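Side-chain contacts in tryptophan halogenase superfamily (Brevundimonas sp. BAL3, PDB 6FRL), which is a flavin-dependent halogenase that prefers bromination over chlorination, probably attaching the halogen to electron-rich aromatic substrates: residues B[135-140]-B[489-494]; B[186-191]-B[213-218]; B[354-359]-B[442-447]. All blocks are in the same frame, centred on the assembly; numbering follows the deposited sequence.

From the N terminus, the chain first enters contact 1 at 135-140, the start of helix 137-143, and that loop stays open until 489-494 near the C terminus. Both other contacts nest inside it. Contact 2 opens at 186-191 and closes at 213-218, tying an edge strand of the Rossmann-type sheet to a three-stranded antiparallel sheet. In series after it, contact 3 joins helix 354-367 to the 442-447 loop, its centre about 6 Å from that of the chain. None of the three touch: the centres of contacts 1 and 2 lie about 51 Å apart on opposite sides of the chain's centre, and contact 3 lies about 26 Å from the first and about 31 Å from the second, centre to centre.

Contact 1 of 3, residues B[135-140]-B[489-494]; sequences YSLGAA and DLVART
A helix-to-helix contact joins the first turn of helix 137-143 to the last turn of helix 473-492, with Ala-140 and Leu-137 meeting Val-491 and Leu-490. The closest touch is methyl on methyl: Ala-140 CB lies 3.5 Å from Val-491 CG2. The valine's other branch, CG1, stands beside its own carbonyl carbon (chi1 170°) and passes 3.9 Å from Ala-140 O. Leu-137 spreads its two methyls over two partners. Its CD1 is 4.0 Å from Val-491 CG2, the two side chains running past each other in opposite directions, while its CD2 is 3.9 Å from Leu-490 CD2, where the leucines cross at about a right angle. Side-chain bonds lie at both helix ends. Ser-136, the N-cap, accepts a nearly straight bond from Ala-139 N to its OG (3.2 Å, 169°), and Thr-494 OG1 donates to Leu-490 O from above the carbonyl plane (2.7 Å). Lys-146 NZ binds Val-491 O and Thr-494 O, adding a polar link to the C-terminal end of helix 473-492. No hydrogen bond spans the two segments, so what holds them together directly is the packing of aliphatic methyl groups.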
ATOM      1  N   TYR B 135      18.832  -9.466 -16.215  1.00 31.01           N
ATOM      2  CA  TYR B 135      17.615  -8.759 -16.617  1.00 29.72           C
ATOM      3  C   TYR B 135      17.331  -7.492 -15.833  1.00 28.08           C
ATOM      4  O   TYR B 135      16.234  -6.971 -15.938  1.00 26.19           O
ATOM      5  CB  TYR B 135      16.409  -9.684 -16.542  1.00 30.43           C
ATOM      6  CG  TYR B 135      16.590 -10.939 -17.332  1.00 31.55           C
ATOM      7  CD1 TYR B 135      17.166 -12.062 -16.750  1.00 32.70           C
ATOM      8  CD2 TYR B 135      16.179 -11.025 -18.663  1.00 35.07           C
ATOM      9  CE1 TYR B 135      17.363 -13.224 -17.471  1.00 34.44           C
ATOM     10  CE2 TYR B 135      16.368 -12.200 -19.400  1.00 33.87           C
ATOM     11  CZ  TYR B 135      16.950 -13.291 -18.782  1.00 33.24           C
ATOM     12  OH  TYR B 135      17.123 -14.452 -19.477  1.00 37.06           O
ATOM     13  N   SER B 136      18.317  -7.004 -15.069  1.00 29.16           N
ATOM     14  CA  SER B 136      18.269  -5.701 -14.378  1.00 27.95           C
ATOM     15  C   SER B 136      19.340  -4.771 -14.915  1.00 26.78           C
ATOM     16  O   SER B 136      20.541  -5.047 -14.770  1.00 25.36           O
ATOM     17  CB  SER B 136      18.536  -5.872 -12.875  1.00 30.08           C
ATOM     18  OG  SER B 136      18.717  -4.607 -12.232  1.00 31.24           O
ATOM     19  N   LEU B 137      18.917  -3.658 -15.495  1.00 26.45           N
ATOM     20  CA  LEU B 137      19.832  -2.656 -16.020  1.00 27.25           C
ATOM     21  C   LEU B 137      20.674  -2.077 -14.902  1.00 29.07           C
ATOM     22  O   LEU B 137      21.888  -1.897 -15.053  1.00 29.62           O
ATOM     23  CB  LEU B 137      19.067  -1.566 -16.756  1.00 27.96           C
ATOM     24  CG  LEU B 137      19.810  -0.327 -17.231  1.00 30.57           C
ATOM     25  CD1 LEU B 137      20.994  -0.718 -18.098  1.00 32.26           C
ATOM     26  CD2 LEU B 137      18.862   0.593 -17.992  1.00 29.47           C
ATOM     27  N   GLY B 138      20.040  -1.822 -13.761  1.00 30.84           N
ATOM     28  CA  GLY B 138      20.748  -1.270 -12.603  1.00 30.78           C
ATOM     29  C   GLY B 138      21.936  -2.126 -12.224  1.00 30.76           C
ATOM     30  O   GLY B 138      23.082  -1.625 -12.105  1.00 34.75           O
ATOM     31  N   ALA B 139      21.664  -3.423 -12.060  1.00 29.79           N
ATOM     32  CA  ALA B 139      22.665  -4.399 -11.633  1.00 28.72           C
ATOM     33  C   ALA B 139      23.772  -4.551 -12.650  1.00 29.46           C
ATOM     34  O   ALA B 139      24.938  -4.588 -12.288  1.00 30.48           O
ATOM     35  CB  ALA B 139      22.015  -5.739 -11.385  1.00 29.73           C
ATOM     36  N   ALA B 140      23.394  -4.644 -13.924  1.00 31.72           N
ATOM     37  CA  ALA B 140      24.353  -4.726 -15.053  1.00 30.10           C
ATOM     38  C   ALA B 140      25.265  -3.493 -15.113  1.00 30.21           C
ATOM     39  O   ALA B 140      26.470  -3.628 -15.302  1.00 28.25           O
ATOM     40  CB  ALA B 140      23.608  -4.914 -16.380  1.00 28.02           C
ATOM     41  N   ASP B 489      24.026  -4.488 -24.209  1.00 28.24           N
ATOM     42  CA  ASP B 489      24.401  -3.477 -25.208  1.00 30.96           C
ATOM     43  C   ASP B 489      24.212  -2.013 -24.784  1.00 33.95           C
ATOM     44  O   ASP B 489      25.012  -1.137 -25.176  1.00 35.35           O
ATOM     45  CB  ASP B 489      23.627  -3.716 -26.531  1.00 29.61           C
ATOM     46  CG  ASP B 489      24.064  -4.988 -27.250  1.00 29.80           C
ATOM     47  OD1 ASP B 489      25.199  -5.452 -27.031  1.00 28.80           O
ATOM     48  OD2 ASP B 489      23.270  -5.521 -28.043  1.00 30.60           O
ATOM     49  N   LEU B 490      23.149  -1.746 -24.024  1.00 35.17           N
ATOM     50  CA  LEU B 490      22.932  -0.445 -23.385  1.00 35.70           C
ATOM     51  C   LEU B 490      24.064  -0.177 -22.365  1.00 35.05           C
ATOM     52  O   LEU B 490      24.690   0.894 -22.381  1.00 38.71           O
ATOM     53  CB  LEU B 490      21.536  -0.421 -22.731  1.00 39.13           C
ATOM     54  CG  LEU B 490      21.052   0.837 -21.978  1.00 40.36           C
ATOM     55  CD1 LEU B 490      21.382   2.143 -22.704  1.00 41.13           C
ATOM     56  CD2 LEU B 490      19.551   0.734 -21.783  1.00 38.36           C
ATOM     57  N   VAL B 491      24.361  -1.168 -21.521  1.00 32.78           N
ATOM     58  CA  VAL B 491      25.501  -1.058 -20.601  1.00 33.22           C
ATOM     59  C   VAL B 491      26.788  -0.779 -21.330  1.00 29.70           C
ATOM     60  O   VAL B 491      27.551   0.055 -20.902  1.00 32.51           O
ATOM     61  CB  VAL B 491      25.687  -2.328 -19.707  1.00 32.46           C
ATOM     62  CG1 VAL B 491      27.000  -2.303 -18.943  1.00 31.13           C
ATOM     63  CG2 VAL B 491      24.578  -2.443 -18.684  1.00 32.84           C
ATOM     64  N   ALA B 492      27.028  -1.509 -22.406  1.00 31.30           N
ATOM     65  CA  ALA B 492      28.301  -1.479 -23.146  1.00 30.99           C
ATOM     66  C   ALA B 492      28.610  -0.090 -23.674  1.00 31.21           C
ATOM     67  O   ALA B 492      29.761   0.387 -23.594  1.00 29.48           O
ATOM     68  CB  ALA B 492      28.289  -2.486 -24.279  1.00 29.20           C
ATOM     69  N   ARG B 493      27.570   0.581 -24.153  1.00 30.67           N
ATOM     70  CA  ARG B 493      27.739   1.917 -24.690  1.00 33.36           C
ATOM     71  C   ARG B 493      27.571   3.081 -23.704  1.00 34.88           C
ATOM     72  O   ARG B 493      27.584   4.240 -24.116  1.00 36.37           O
ATOM     73  CB  ARG B 493      26.845   2.096 -25.899  1.00 34.83           C
ATOM     74  CG  ARG B 493      25.363   2.164 -25.631  1.00 37.01           C
ATOM     75  CD  ARG B 493      24.643   2.112 -26.964  1.00 37.73           C
ATOM     76  NE  ARG B 493      23.267   1.735 -26.755  1.00 41.98           N
ATOM     77  CZ  ARG B 493      22.668   0.611 -27.122  1.00 36.31           C
ATOM     78  NH1 ARG B 493      23.285  -0.340 -27.787  1.00 39.29           N
ATOM     79  NH2 ARG B 493      21.397   0.463 -26.807  1.00 35.52           N
ATOM     80  N   THR B 494      27.465   2.793 -22.407  1.00 33.64           N
ATOM     81  CA  THR B 494      27.262   3.821 -21.403  1.00 31.77           C
ATOM     82  C   THR B 494      28.634   4.213 -20.849  1.00 31.15           C
ATOM     83  O   THR B 494      29.518   3.361 -20.694  1.00 31.30           O
ATOM     84  CB  THR B 494      26.247   3.322 -20.349  1.00 33.64           C
ATOM     85  OG1 THR B 494      24.957   3.222 -20.979  1.00 34.09           O
ATOM     86  CG2 THR B 494      26.125   4.265 -19.180  1.00 35.50           C
TER

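Contact 2 of 3, residues B[186-191]-B[213-218]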
ATOM      1  N   ALA B 186      17.790  29.238  14.442  1.00 31.91           N
ATOM      2  CA  ALA B 186      18.798  29.595  15.478  1.00 31.70           C
ATOM      3  C   ALA B 186      19.712  28.429  15.807  1.00 30.98           C
ATOM      4  O   ALA B 186      19.308  27.277  15.716  1.00 34.21           O
ATOM      5  CB  ALA B 186      18.099  30.081  16.766  1.00 31.51           C
ATOM      6  N   ARG B 187      20.931  28.735  16.226  1.00 34.37           N
ATOM      7  CA  ARG B 187      21.908  27.710  16.617  1.00 35.63           C
ATOM      8  C   ARG B 187      22.569  28.136  17.922  1.00 36.88           C
ATOM      9  O   ARG B 187      22.954  29.289  18.066  1.00 36.63           O
ATOM     10  CB  ARG B 187      22.972  27.495  15.525  1.00 34.34           C
ATOM     11  CG  ARG B 187      24.043  26.480  15.958  1.00 37.01           C
ATOM     12  CD  ARG B 187      25.031  26.159  14.869  1.00 38.63           C
ATOM     13  NE  ARG B 187      26.102  25.272  15.336  1.00 40.87           N
ATOM     14  CZ  ARG B 187      27.210  25.647  15.986  1.00 43.90           C
ATOM     15  NH1 ARG B 187      27.427  26.920  16.311  1.00 45.28           N
ATOM     16  NH2 ARG B 187      28.109  24.727  16.337  1.00 41.28           N
ATOM     17  N   ILE B 188      22.684  27.200  18.864  1.00 38.61           N
ATOM     18  CA  ILE B 188      23.239  27.453  20.172  1.00 36.67           C
ATOM     19  C   ILE B 188      24.294  26.409  20.437  1.00 39.71           C
ATOM     20  O   ILE B 188      23.970  25.228  20.576  1.00 41.98           O
ATOM     21  CB  ILE B 188      22.170  27.363  21.269  1.00 36.04           C
ATOM     22  CG1 ILE B 188      21.137  28.482  21.099  1.00 35.71           C
ATOM     23  CG2 ILE B 188      22.830  27.429  22.653  1.00 36.34           C
ATOM     24  CD1 ILE B 188      19.939  28.389  22.040  1.00 35.47           C
ATOM     25  N   ASP B 189      25.545  26.853  20.537  1.00 44.31           N
ATOM     26  CA  ASP B 189      26.674  25.989  20.869  1.00 48.33           C
ATOM     27  C   ASP B 189      26.785  25.954  22.384  1.00 50.50           C
ATOM     28  O   ASP B 189      27.102  26.962  22.997  1.00 55.50           O
ATOM     29  CB  ASP B 189      27.949  26.532  20.227  1.00 49.26           C
ATOM     30  CG  ASP B 189      29.107  25.544  20.272  1.00 55.16           C
ATOM     31  OD1 ASP B 189      29.098  24.547  21.053  1.00 51.87           O
ATOM     32  OD2 ASP B 189      30.062  25.788  19.504  1.00 58.17           O
ATOM     33  N   ALA B 190      26.507  24.794  22.983  1.00 57.78           N
ATOM     34  CA  ALA B 190      26.412  24.671  24.446  1.00 51.34           C
ATOM     35  C   ALA B 190      26.125  23.239  24.863  1.00 52.69           C
ATOM     36  O   ALA B 190      25.352  22.546  24.195  1.00 56.94           O
ATOM     37  CB  ALA B 190      25.301  25.565  24.971  1.00 52.52           C
ATOM     38  N   ARG B 191      26.762  22.799  25.952  1.00 54.05           N
ATOM     39  CA  ARG B 191      26.392  21.553  26.643  1.00 56.43           C
ATOM     40  C   ARG B 191      25.111  21.747  27.463  1.00 50.64           C
ATOM     41  O   ARG B 191      24.849  22.839  27.955  1.00 51.64           O
ATOM     42  CB  ARG B 191      27.514  21.090  27.577  1.00 62.23           C
ATOM     43  CG  ARG B 191      28.791  20.661  26.897  1.00 68.89           C
ATOM     44  CD  ARG B 191      29.771  20.059  27.903  1.00 80.01           C
ATOM     45  NE  ARG B 191      31.150  20.079  27.389  1.00 94.37           N
ATOM     46  CZ  ARG B 191      32.179  19.355  27.852  1.00100.61           C
ATOM     47  NH1 ARG B 191      32.028  18.491  28.863  1.00106.39           N
ATOM     48  NH2 ARG B 191      33.383  19.490  27.286  1.00 95.56           N
ATOM     49  N   ARG B 213      21.527  29.379  31.153  1.00 48.95           N
ATOM     50  CA  ARG B 213      20.453  29.789  30.253  1.00 50.64           C
ATOM     51  C   ARG B 213      19.426  28.668  30.120  1.00 49.33           C
ATOM     52  O   ARG B 213      19.750  27.471  30.210  1.00 49.17           O
ATOM     53  CB  ARG B 213      20.981  30.168  28.854  1.00 56.99           C
ATOM     54  CG  ARG B 213      21.642  31.544  28.740  1.00 60.82           C
ATOM     55  CD  ARG B 213      22.092  31.815  27.313  1.00 61.53           C
ATOM     56  NE  ARG B 213      23.265  30.997  26.952  1.00 62.74           N
ATOM     57  CZ  ARG B 213      23.604  30.642  25.707  1.00 57.44           C
ATOM     58  NH1 ARG B 213      22.878  31.040  24.648  1.00 58.20           N
ATOM     59  NH2 ARG B 213      24.695  29.898  25.508  1.00 49.66           N
ATOM     60  N   GLU B 214      18.187  29.077  29.913  1.00 45.52           N
ATOM     61  CA  GLU B 214      17.114  28.165  29.628  1.00 46.34           C
ATOM     62  C   GLU B 214      16.745  28.290  28.158  1.00 45.77           C
ATOM     63  O   GLU B 214      16.726  29.392  27.636  1.00 44.18           O
ATOM     64  CB  GLU B 214      15.890  28.467  30.502  1.00 48.21           C
ATOM     65  CG  GLU B 214      16.082  28.077  31.981  1.00 47.79           C
ATOM     66  CD  GLU B 214      14.818  27.975  32.788  1.00 43.76           C
ATOM     67  OE1 GLU B 214      13.750  28.436  32.353  1.00 42.99           O
ATOM     68  OE2 GLU B 214      14.896  27.399  33.884  1.00 42.32           O
ATOM     69  N   VAL B 215      16.464  27.152  27.509  1.00 44.64           N
ATOM     70  CA  VAL B 215      15.915  27.113  26.148  1.00 41.30           C
ATOM     71  C   VAL B 215      14.567  26.431  26.237  1.00 41.89           C
ATOM     72  O   VAL B 215      14.466  25.218  26.481  1.00 45.39           O
ATOM     73  CB  VAL B 215      16.816  26.334  25.173  1.00 41.61           C
ATOM     74  CG1 VAL B 215      16.281  26.469  23.751  1.00 39.65           C
ATOM     75  CG2 VAL B 215      18.270  26.811  25.292  1.00 41.45           C
ATOM     76  N   GLU B 216      13.533  27.238  26.072  1.00 40.00           N
ATOM     77  CA  GLU B 216      12.162  26.815  26.152  1.00 38.55           C
ATOM     78  C   GLU B 216      11.698  26.400  24.785  1.00 35.68           C
ATOM     79  O   GLU B 216      12.198  26.927  23.774  1.00 34.37           O
ATOM     80  CB  GLU B 216      11.271  27.976  26.595  1.00 44.55           C
ATOM     81  CG  GLU B 216      11.577  28.592  27.964  1.00 48.54           C
ATOM     82  CD  GLU B 216      10.635  29.726  28.298  1.00 50.52           C
ATOM     83  OE1 GLU B 216      10.406  30.597  27.422  1.00 54.52           O
ATOM     84  OE2 GLU B 216      10.117  29.735  29.432  1.00 52.58           O
ATOM     85  N   GLY B 217      10.735  25.474  24.758  1.00 32.82           N
ATOM     86  CA  GLY B 217      10.064  25.067  23.539  1.00 32.64           C
ATOM     87  C   GLY B 217       8.724  24.409  23.801  1.00 32.58           C
ATOM     88  O   GLY B 217       8.509  23.815  24.845  1.00 39.66           O
ATOM     89  N   ASP B 218       7.820  24.519  22.846  1.00 29.68           N
ATOM     90  CA  ASP B 218       6.568  23.765  22.856  1.00 31.47           C
ATOM     91  C   ASP B 218       6.729  22.302  22.397  1.00 33.24           C
ATOM     92  O   ASP B 218       6.014  21.426  22.899  1.00 36.05           O
ATOM     93  CB  ASP B 218       5.550  24.448  21.962  1.00 31.17           C
ATOM     94  CG  ASP B 218       5.161  25.821  22.461  1.00 33.50           C
ATOM     95  OD1 ASP B 218       5.412  26.112  23.671  1.00 33.50           O
ATOM     96  OD2 ASP B 218       4.580  26.583  21.633  1.00 32.17           O
TER
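Ile-188 and Val-215 make the compact part of this contact, reaching toward each other tip to tip so that Ile-188 CD1 lies 4.0 Å from Val-215 CG2. The isoleucine sets CG1 anti to its carbonyl carbon (chi1 -66°) and extends it (chi2 173°), which carries CD1 out to the valine. Its second branch, CG2, is left to meet Arg-213. Leu-209 of strand 204-209 lies against Ile-188, Ala-190 and Val-215 and joins them into one apolar patch.

The backbones themselves stay well apart, with Ile-188 CA and Val-215 CA 9.5 Å from each other. Strand 186-189 is the outermost strand of the parallel part of the Rossmann-type sheet, hydrogen-bonded through its backbone to strand 40-45. Strand 214-216 is an edge of the antiparallel sheet formed with 192-197 and 204-209. The contact is thus side-chain packing between two sheets, without a hydrogen bond across.

Toward solvent the packing becomes sparser and Arg-213 takes over. Its chain bends at chi3 (-72°), and its guanidinium slants across the outer side of the patch, with NH1 4.1 Å from Ile-188 CG2 and NH2 4.4 Å from Ala-190 CB. These are loose van der Waals contacts, and the charge is answered by a salt bridge from NH2 to Asp-211. On the far side of strand 186-189, Asp-189 points away from 213-218. Its OD2 lies 3.9 Å from Arg-187 NH2 in a long salt bridge, while Arg-187 NE pairs with Glu-45.

Contact 3 of 3, residues B[354-359]-B[442-447]; sequences SIALIE and WEMFHP
Met-444 leaves its backbone with CG anti to N (chi1 -177°), continues nearly extended, then bends at chi3 (-74°), which presents both its sulfur and its terminal methyl to Ala-356 and Leu-357. SD lies 3.9 Å from Ala-356 CB, and CE lies 4.1 Å from the same CB, so the alanine meets the bend of the thioether. Leu-357 approaches differently: its side chain does not start out toward the loop, but it crosses Met-444 at a slant and brings CD2 to 4.1 Å from CE. The methionine methyl therefore touches two neighbouring residues of one helical turn. That turn opens helix 354-367, whose Ile-355, Ile-358 and Glu-359 touch Met-25 of helix 20-33, whose first turns carry the later glycines of what is probably a Rossmann-type GxGxxG motif. Met-444 belongs to the loop between helices 422-434 and 447-456, and its side chain covers the distance between backbones whose nearest CA atoms, those of Ala-356 and Met-444, are 8.7 Å apart. Next in the loop, Phe-445 stacks on Phe-396 of helix 376-402, which also packs against Leu-357 through Glu-389 and Met-390. Ala-356 further touches Ile-59.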
ATOM      1  N   SER B 354      20.089   3.851   7.831  1.00 33.26           N
ATOM      2  CA  SER B 354      20.157   4.842   8.923  1.00 30.05           C
ATOM      3  C   SER B 354      19.571   6.199   8.532  1.00 26.37           C
ATOM      4  O   SER B 354      18.674   6.740   9.208  1.00 24.81           O
ATOM      5  CB  SER B 354      21.621   5.038   9.358  1.00 29.80           C
ATOM      6  OG  SER B 354      22.008   3.964  10.182  1.00 33.71           O
ATOM      7  N   ILE B 355      20.119   6.762   7.462  1.00 23.92           N
ATOM      8  CA  ILE B 355      19.657   8.016   6.973  1.00 24.24           C
ATOM      9  C   ILE B 355      18.190   7.864   6.531  1.00 25.62           C
ATOM     10  O   ILE B 355      17.356   8.719   6.847  1.00 27.03           O
ATOM     11  CB  ILE B 355      20.628   8.575   5.930  1.00 23.47           C
ATOM     12  CG1 ILE B 355      21.866   9.090   6.692  1.00 23.99           C
ATOM     13  CG2 ILE B 355      19.986   9.661   5.067  1.00 24.05           C
ATOM     14  CD1 ILE B 355      23.012   9.623   5.832  1.00 23.64           C
ATOM     15  N   ALA B 356      17.869   6.755   5.866  1.00 24.97           N
ATOM     16  CA  ALA B 356      16.509   6.489   5.427  1.00 24.58           C
ATOM     17  C   ALA B 356      15.466   6.546   6.556  1.00 23.91           C
ATOM     18  O   ALA B 356      14.347   7.006   6.352  1.00 21.17           O
ATOM     19  CB  ALA B 356      16.469   5.140   4.732  1.00 25.90           C
ATOM     20  N   LEU B 357      15.835   6.058   7.733  1.00 23.52           N
ATOM     21  CA  LEU B 357      14.950   6.060   8.908  1.00 23.35           C
ATOM     22  C   LEU B 357      14.734   7.457   9.509  1.00 24.89           C
ATOM     23  O   LEU B 357      13.653   7.749  10.086  1.00 27.93           O
ATOM     24  CB  LEU B 357      15.434   5.058   9.947  1.00 22.87           C
ATOM     25  CG  LEU B 357      15.289   3.555   9.535  1.00 23.00           C
ATOM     26  CD1 LEU B 357      16.281   2.689  10.270  1.00 21.68           C
ATOM     27  CD2 LEU B 357      13.870   2.998   9.733  1.00 22.59           C
ATOM     28  N   ILE B 358      15.736   8.328   9.354  1.00 26.55           N
ATOM     29  CA  ILE B 358      15.611   9.772   9.649  1.00 25.77           C
ATOM     30  C   ILE B 358      14.632  10.409   8.687  1.00 27.66           C
ATOM     31  O   ILE B 358      13.719  11.112   9.118  1.00 34.78           O
ATOM     32  CB  ILE B 358      16.982  10.485   9.601  1.00 25.74           C
ATOM     33  CG1 ILE B 358      17.833  10.028  10.805  1.00 25.89           C
ATOM     34  CG2 ILE B 358      16.834  12.006   9.603  1.00 25.78           C
ATOM     35  CD1 ILE B 358      19.322  10.130  10.591  1.00 25.38           C
ATOM     36  N   GLU B 359      14.790  10.137   7.394  1.00 29.26           N
ATOM     37  CA  GLU B 359      13.877  10.678   6.373  1.00 28.78           C
ATOM     38  C   GLU B 359      12.393  10.296   6.614  1.00 26.42           C
ATOM     39  O   GLU B 359      11.505  11.117   6.479  1.00 24.08           O
ATOM     40  CB  GLU B 359      14.251  10.178   4.970  1.00 31.16           C
ATOM     41  CG  GLU B 359      15.611  10.537   4.413  1.00 34.27           C
ATOM     42  CD  GLU B 359      15.868   9.840   3.077  1.00 40.07           C
ATOM     43  OE1 GLU B 359      15.148  10.173   2.085  1.00 40.76           O
ATOM     44  OE2 GLU B 359      16.765   8.957   3.033  1.00 40.04           O
ATOM     45  N   TRP B 442       4.083  -0.529   5.674  1.00 35.51           N
ATOM     46  CA  TRP B 442       5.286   0.225   6.088  1.00 36.87           C
ATOM     47  C   TRP B 442       6.629  -0.425   5.721  1.00 36.91           C
ATOM     48  O   TRP B 442       7.650  -0.177   6.371  1.00 40.60           O
ATOM     49  CB  TRP B 442       5.207   0.601   7.591  1.00 38.65           C
ATOM     50  CG  TRP B 442       3.921   1.316   7.921  1.00 40.69           C
ATOM     51  CD1 TRP B 442       2.888   0.873   8.712  1.00 42.50           C
ATOM     52  CD2 TRP B 442       3.531   2.590   7.428  1.00 44.26           C
ATOM     53  NE1 TRP B 442       1.889   1.820   8.756  1.00 42.97           N
ATOM     54  CE2 TRP B 442       2.254   2.878   7.968  1.00 44.48           C
ATOM     55  CE3 TRP B 442       4.148   3.536   6.582  1.00 51.62           C
ATOM     56  CZ2 TRP B 442       1.571   4.055   7.677  1.00 49.54           C
ATOM     57  CZ3 TRP B 442       3.480   4.726   6.298  1.00 52.37           C
ATOM     58  CH2 TRP B 442       2.201   4.977   6.847  1.00 57.17           C
ATOM     59  N   GLU B 443       6.627  -1.217   4.650  1.00 36.72           N
ATOM     60  CA  GLU B 443       7.841  -1.828   4.107  1.00 36.49           C
ATOM     61  C   GLU B 443       8.706  -0.738   3.456  1.00 31.43           C
ATOM     62  O   GLU B 443       8.247  -0.015   2.586  1.00 30.58           O
ATOM     63  CB  GLU B 443       7.498  -2.843   3.000  1.00 41.52           C
ATOM     64  CG  GLU B 443       6.608  -4.024   3.369  1.00 46.88           C
ATOM     65  CD  GLU B 443       7.348  -5.250   3.900  1.00 47.91           C
ATOM     66  OE1 GLU B 443       6.656  -6.252   4.097  1.00 49.49           O
ATOM     67  OE2 GLU B 443       8.581  -5.239   4.125  1.00 50.73           O
ATOM     68  N   MET B 444       9.966  -0.644   3.862  1.00 29.45           N
ATOM     69  CA  MET B 444      10.920   0.219   3.208  1.00 27.52           C
ATOM     70  C   MET B 444      11.363  -0.434   1.883  1.00 29.89           C
ATOM     71  O   MET B 444      11.647   0.292   0.895  1.00 28.46           O
ATOM     72  CB  MET B 444      12.110   0.411   4.099  1.00 26.91           C
ATOM     73  CG  MET B 444      13.152   1.378   3.542  1.00 30.32           C
ATOM     74  SD  MET B 444      14.212   1.978   4.877  1.00 31.66           S
ATOM     75  CE  MET B 444      13.081   3.119   5.693  1.00 30.61           C
ATOM     76  N   PHE B 445      11.397  -1.783   1.889  1.00 28.68           N
ATOM     77  CA  PHE B 445      11.880  -2.595   0.796  1.00 29.12           C
ATOM     78  C   PHE B 445      10.751  -3.296   0.085  1.00 30.87           C
ATOM     79  O   PHE B 445       9.998  -4.038   0.688  1.00 32.19           O
ATOM     80  CB  PHE B 445      12.892  -3.609   1.338  1.00 28.87           C
ATOM     81  CG  PHE B 445      14.112  -2.947   1.878  1.00 28.09           C
ATOM     82  CD1 PHE B 445      15.063  -2.439   1.003  1.00 26.03           C
ATOM     83  CD2 PHE B 445      14.237  -2.704   3.231  1.00 25.42           C
ATOM     84  CE1 PHE B 445      16.163  -1.749   1.478  1.00 25.89           C
ATOM     85  CE2 PHE B 445      15.349  -2.045   3.709  1.00 25.85           C
ATOM     86  CZ  PHE B 445      16.317  -1.559   2.823  1.00 26.22           C
ATOM     87  N   HIS B 446      10.662  -3.064  -1.213  1.00 32.10           N
ATOM     88  CA  HIS B 446       9.537  -3.526  -2.020  1.00 34.44           C
ATOM     89  C   HIS B 446       9.844  -4.914  -2.600  1.00 31.49           C
ATOM     90  O   HIS B 446      10.948  -5.409  -2.447  1.00 32.98           O
ATOM     91  CB  HIS B 446       9.222  -2.457  -3.092  1.00 40.69           C
ATOM     92  CG  HIS B 446       8.891  -1.103  -2.509  1.00 46.86           C
ATOM     93  ND1 HIS B 446       9.737  -0.019  -2.619  1.00 48.78           N
ATOM     94  CD2 HIS B 446       7.836  -0.679  -1.762  1.00 50.03           C
ATOM     95  CE1 HIS B 446       9.212   1.016  -1.989  1.00 51.34           C
ATOM     96  NE2 HIS B 446       8.067   0.639  -1.451  1.00 53.69           N
ATOM     97  N   PRO B 447       8.864  -5.582  -3.220  1.00 30.98           N
ATOM     98  CA  PRO B 447       9.089  -6.961  -3.691  1.00 31.03           C
ATOM     99  C   PRO B 447      10.392  -7.265  -4.489  1.00 30.11           C
ATOM    100  O   PRO B 447      11.010  -8.329  -4.283  1.00 26.68           O
ATOM    101  CB  PRO B 447       7.842  -7.194  -4.556  1.00 30.47           C
ATOM    102  CG  PRO B 447       6.777  -6.514  -3.757  1.00 28.12           C
ATOM    103  CD  PRO B 447       7.435  -5.225  -3.343  1.00 28.80           C
TER